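Local coordinates for protein pseudouridine synthase (Pyrococcus abyssi, PDB 2AUS) that probably isomerises uridine to pseudouridine in RNA, as the archaeal Cbf5 member of the TruB family of pseudouridine synthases, at residues Q101-E109 with T203-D211. Sequence-based numbering, arbitrary orientation.
Sequences QALLPAGKE and TRSGPFKED
E109 pairs with R204 and K108 with S205 where two antiparallel strands meet, and the backbone carries most of the polar contact. E109 N donates to R204 O (3.0 Å), and E109 O receives T203 N at 2.8 Å and, weakly, R204 N; T203 and R204 thus both face E109 in a classic beta bulge. Beyond the pairing, G206 N reaches G107 O almost straight (2.9 Å, 169° at the hydrogen). Beside the bulge, T203 OG1 donates to the anti side of E109 OE1 (2.6 Å); CG anti to the backbone N (chi1 -174°) and an extended chain carry the carboxylate there, while OE2 is hydrogen-bonded to Y157 OH. With an alanine at E109, the hydroxyls of T203 and Y157 are both likely to lose the one carboxylate whose separate oxygens hold them. Apolar contacts lie at the type II' turn from S205 to F208: A106 CB presses on G206 CA (3.4 Å), and the two methyls of L103 divide, CD1 to P207 CD and CD2 obliquely to F208 CE1 (3.8 Å). The contact joins strand 108-116 to the hairpin of strands 195-205 and 208-209 at one side of a six-stranded antiparallel sheet, with L103, S205 and F208 packing on strand 88-93.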
ATOM      1  N   GLN A 101      -9.517  26.969   6.515  1.00 45.74           N
ATOM      2  CA  GLN A 101     -10.553  27.724   5.817  1.00 48.28           C
ATOM      3  C   GLN A 101      -9.893  28.936   5.146  1.00 47.03           C
ATOM      4  O   GLN A 101     -10.362  29.437   4.127  1.00 45.79           O
ATOM      5  CB  GLN A 101     -11.619  28.217   6.810  1.00 50.91           C
ATOM      6  CG  GLN A 101     -12.773  28.992   6.163  1.00 56.48           C
ATOM      7  CD  GLN A 101     -13.527  29.881   7.151  1.00 59.09           C
ATOM      8  OE1 GLN A 101     -13.789  29.485   8.288  1.00 61.02           O
ATOM      9  NE2 GLN A 101     -13.897  31.082   6.709  1.00 57.95           N
ATOM     10  N   ALA A 102      -8.799  29.407   5.731  1.00 46.22           N
ATOM     11  CA  ALA A 102      -8.094  30.560   5.183  1.00 47.58           C
ATOM     12  C   ALA A 102      -7.409  30.208   3.870  1.00 46.76           C
ATOM     13  O   ALA A 102      -6.943  31.089   3.150  1.00 47.16           O
ATOM     14  CB  ALA A 102      -7.061  31.073   6.187  1.00 45.99           C
ATOM     15  N   LEU A 103      -7.364  28.917   3.558  1.00 46.51           N
ATOM     16  CA  LEU A 103      -6.721  28.439   2.340  1.00 48.08           C
ATOM     17  C   LEU A 103      -7.662  28.192   1.174  1.00 49.01           C
ATOM     18  O   LEU A 103      -7.207  27.942   0.063  1.00 48.80           O
ATOM     19  CB  LEU A 103      -5.950  27.150   2.636  1.00 48.39           C
ATOM     20  CG  LEU A 103      -4.471  27.229   3.021  1.00 48.84           C
ATOM     21  CD1 LEU A 103      -4.138  28.541   3.688  1.00 48.30           C
ATOM     22  CD2 LEU A 103      -4.154  26.057   3.925  1.00 48.94           C
ATOM     23  N   LEU A 104      -8.966  28.252   1.421  1.00 49.91           N
ATOM     24  CA  LEU A 104      -9.943  28.020   0.360  1.00 51.61           C
ATOM     25  C   LEU A 104      -9.745  28.911  -0.860  1.00 50.75           C
ATOM     26  O   LEU A 104      -9.877  28.454  -1.990  1.00 51.05           O
ATOM     27  CB  LEU A 104     -11.368  28.191   0.898  1.00 52.57           C
ATOM     28  CG  LEU A 104     -11.897  27.007   1.707  1.00 54.98           C
ATOM     29  CD1 LEU A 104     -13.300  27.305   2.228  1.00 56.95           C
ATOM     30  CD2 LEU A 104     -11.913  25.768   0.825  1.00 54.04           C
ATOM     31  N   PRO A 105      -9.435  30.196  -0.650  1.00 50.15           N
ATOM     32  CA  PRO A 105      -9.228  31.109  -1.775  1.00 50.26           C
ATOM     33  C   PRO A 105      -7.767  31.202  -2.212  1.00 50.25           C
ATOM     34  O   PRO A 105      -7.440  31.932  -3.147  1.00 51.20           O
ATOM     35  CB  PRO A 105      -9.722  32.432  -1.220  1.00 51.34           C
ATOM     36  CG  PRO A 105      -9.189  32.369   0.184  1.00 51.42           C
ATOM     37  CD  PRO A 105      -9.545  30.951   0.613  1.00 49.61           C
ATOM     38  N   ALA A 106      -6.887  30.476  -1.530  1.00 49.08           N
ATOM     39  CA  ALA A 106      -5.466  30.511  -1.858  1.00 47.30           C
ATOM     40  C   ALA A 106      -5.184  29.960  -3.251  1.00 46.62           C
ATOM     41  O   ALA A 106      -5.854  29.034  -3.716  1.00 45.11           O
ATOM     42  CB  ALA A 106      -4.673  29.730  -0.818  1.00 47.54           C
ATOM     43  N   GLY A 107      -4.199  30.553  -3.918  1.00 44.72           N
ATOM     44  CA  GLY A 107      -3.821  30.094  -5.241  1.00 44.42           C
ATOM     45  C   GLY A 107      -2.998  28.826  -5.116  1.00 44.31           C
ATOM     46  O   GLY A 107      -2.473  28.534  -4.043  1.00 44.87           O
ATOM     47  N   LYS A 108      -2.880  28.061  -6.195  1.00 43.37           N
ATOM     48  CA  LYS A 108      -2.103  26.832  -6.135  1.00 43.28           C
ATOM     49  C   LYS A 108      -1.191  26.620  -7.325  1.00 43.83           C
ATOM     50  O   LYS A 108      -1.457  27.093  -8.429  1.00 44.06           O
ATOM     51  CB  LYS A 108      -3.042  25.639  -5.971  1.00 43.85           C
ATOM     52  CG  LYS A 108      -3.712  25.648  -4.613  1.00 47.98           C
ATOM     53  CD  LYS A 108      -4.925  24.777  -4.558  1.00 50.98           C
ATOM     54  CE  LYS A 108      -5.596  24.913  -3.202  1.00 50.98           C
ATOM     55  NZ  LYS A 108      -5.919  26.328  -2.911  1.00 51.54           N
ATOM     56  N   GLU A 109      -0.097  25.917  -7.079  1.00 42.33           N
ATOM     57  CA  GLU A 109       0.851  25.611  -8.128  1.00 42.66           C
ATOM     58  C   GLU A 109       1.023  24.106  -8.175  1.00 42.16           C
ATOM     59  O   GLU A 109       1.060  23.431  -7.139  1.00 42.00           O
ATOM     60  CB  GLU A 109       2.207  26.268  -7.859  1.00 44.12           C
ATOM     61  CG  GLU A 109       3.194  26.105  -9.012  1.00 48.35           C
ATOM     62  CD  GLU A 109       4.596  26.574  -8.660  1.00 52.66           C
ATOM     63  OE1 GLU A 109       5.228  25.954  -7.772  1.00 54.78           O
ATOM     64  OE2 GLU A 109       5.056  27.568  -9.261  1.00 55.49           O
ATOM     65  N   THR A 203       2.798  21.687  -5.772  1.00 39.40           N
ATOM     66  CA  THR A 203       4.037  22.259  -5.281  1.00 40.73           C
ATOM     67  C   THR A 203       3.796  23.500  -4.454  1.00 41.26           C
ATOM     68  O   THR A 203       4.730  24.052  -3.884  1.00 42.86           O
ATOM     69  CB  THR A 203       4.974  22.623  -6.442  1.00 40.72           C
ATOM     70  OG1 THR A 203       4.316  23.551  -7.315  1.00 39.73           O
ATOM     71  CG2 THR A 203       5.364  21.369  -7.216  1.00 41.39           C
ATOM     72  N   ARG A 204       2.543  23.935  -4.383  1.00 42.11           N
ATOM     73  CA  ARG A 204       2.223  25.125  -3.618  1.00 42.63           C
ATOM     74  C   ARG A 204       0.736  25.310  -3.369  1.00 42.29           C
ATOM     75  O   ARG A 204      -0.095  25.068  -4.240  1.00 39.84           O
ATOM     76  CB  ARG A 204       2.780  26.352  -4.345  1.00 46.68           C
ATOM     77  CG  ARG A 204       2.536  27.681  -3.662  1.00 53.38           C
ATOM     78  CD  ARG A 204       3.423  28.751  -4.280  1.00 58.36           C
ATOM     79  NE  ARG A 204       3.221  30.061  -3.671  1.00 64.06           N
ATOM     80  CZ  ARG A 204       3.365  30.319  -2.373  1.00 67.41           C
ATOM     81  NH1 ARG A 204       3.714  29.351  -1.531  1.00 68.29           N
ATOM     82  NH2 ARG A 204       3.161  31.547  -1.913  1.00 67.73           N
ATOM     83  N   SER A 205       0.407  25.725  -2.152  1.00 42.36           N
ATOM     84  CA  SER A 205      -0.970  26.005  -1.777  1.00 43.34           C
ATOM     85  C   SER A 205      -0.922  27.203  -0.854  1.00 41.92           C
ATOM     86  O   SER A 205      -0.551  27.085   0.320  1.00 42.60           O
ATOM     87  CB  SER A 205      -1.612  24.832  -1.050  1.00 43.77           C
ATOM     88  OG  SER A 205      -2.920  25.204  -0.648  1.00 48.24           O
ATOM     89  N   GLY A 206      -1.283  28.361  -1.391  1.00 42.68           N
ATOM     90  CA  GLY A 206      -1.250  29.571  -0.595  1.00 42.45           C
ATOM     91  C   GLY A 206       0.166  29.781  -0.098  1.00 43.04           C
ATOM     92  O   GLY A 206       1.112  29.759  -0.888  1.00 43.08           O
ATOM     93  N   PRO A 207       0.357  29.959   1.213  1.00 42.25           N
ATOM     94  CA  PRO A 207       1.710  30.169   1.736  1.00 41.85           C
ATOM     95  C   PRO A 207       2.551  28.900   1.912  1.00 42.03           C
ATOM     96  O   PRO A 207       3.728  28.974   2.286  1.00 42.23           O
ATOM     97  CB  PRO A 207       1.452  30.890   3.054  1.00 41.90           C
ATOM     98  CG  PRO A 207       0.162  30.262   3.519  1.00 43.48           C
ATOM     99  CD  PRO A 207      -0.665  30.174   2.254  1.00 41.38           C
ATOM    100  N   PHE A 208       1.963  27.736   1.650  1.00 39.89           N
ATOM    101  CA  PHE A 208       2.707  26.489   1.792  1.00 39.72           C
ATOM    102  C   PHE A 208       3.363  26.057   0.489  1.00 40.38           C
ATOM    103  O   PHE A 208       2.706  25.902  -0.537  1.00 41.29           O
ATOM    104  CB  PHE A 208       1.794  25.379   2.321  1.00 36.84           C
ATOM    105  CG  PHE A 208       1.187  25.700   3.653  1.00 37.73           C
ATOM    106  CD1 PHE A 208       0.003  26.425   3.738  1.00 35.82           C
ATOM    107  CD2 PHE A 208       1.832  25.326   4.828  1.00 36.49           C
ATOM    108  CE1 PHE A 208      -0.528  26.778   4.978  1.00 39.18           C
ATOM    109  CE2 PHE A 208       1.314  25.673   6.072  1.00 39.84           C
ATOM    110  CZ  PHE A 208       0.128  26.402   6.150  1.00 38.62           C
ATOM    111  N   LYS A 209       4.675  25.861   0.541  1.00 41.47           N
ATOM    112  CA  LYS A 209       5.421  25.463  -0.637  1.00 43.19           C
ATOM    113  C   LYS A 209       6.546  24.500  -0.278  1.00 43.68           C
ATOM    114  O   LYS A 209       6.792  24.220   0.901  1.00 42.71           O
ATOM    115  CB  LYS A 209       6.001  26.699  -1.323  1.00 44.45           C
ATOM    116  CG  LYS A 209       6.975  27.470  -0.459  1.00 48.47           C
ATOM    117  CD  LYS A 209       7.608  28.637  -1.213  1.00 52.91           C
ATOM    118  CE  LYS A 209       6.582  29.700  -1.576  1.00 55.04           C
ATOM    119  NZ  LYS A 209       7.216  30.913  -2.185  1.00 60.44           N
ATOM    120  N   GLU A 210       7.220  23.993  -1.304  1.00 44.98           N
ATOM    121  CA  GLU A 210       8.328  23.065  -1.119  1.00 46.30           C
ATOM    122  C   GLU A 210       9.568  23.790  -0.627  1.00 46.30           C
ATOM    123  O   GLU A 210      10.415  24.214  -1.415  1.00 47.20           O
ATOM    124  CB  GLU A 210       8.647  22.349  -2.431  1.00 46.96           C
ATOM    125  CG  GLU A 210       7.601  21.340  -2.855  1.00 48.82           C
ATOM    126  CD  GLU A 210       8.040  20.549  -4.066  1.00 48.90           C
ATOM    127  OE1 GLU A 210       8.044  21.110  -5.181  1.00 52.37           O
ATOM    128  OE2 GLU A 210       8.393  19.367  -3.903  1.00 51.71           O
ATOM    129  N   ASP A 211       9.661  23.937   0.684  1.00 46.53           N
ATOM    130  CA  ASP A 211      10.799  24.592   1.304  1.00 47.27           C
ATOM    131  C   ASP A 211      11.191  23.762   2.519  1.00 48.49           C
ATOM    132  O   ASP A 211      10.744  22.621   2.655  1.00 46.68           O
ATOM    133  CB  ASP A 211      10.436  26.023   1.695  1.00 46.75           C
ATOM    134  CG  ASP A 211       9.256  26.093   2.650  1.00 47.54           C
ATOM    135  OD1 ASP A 211       8.712  27.206   2.815  1.00 47.05           O
ATOM    136  OD2 ASP A 211       8.876  25.053   3.235  1.00 45.51           O
TER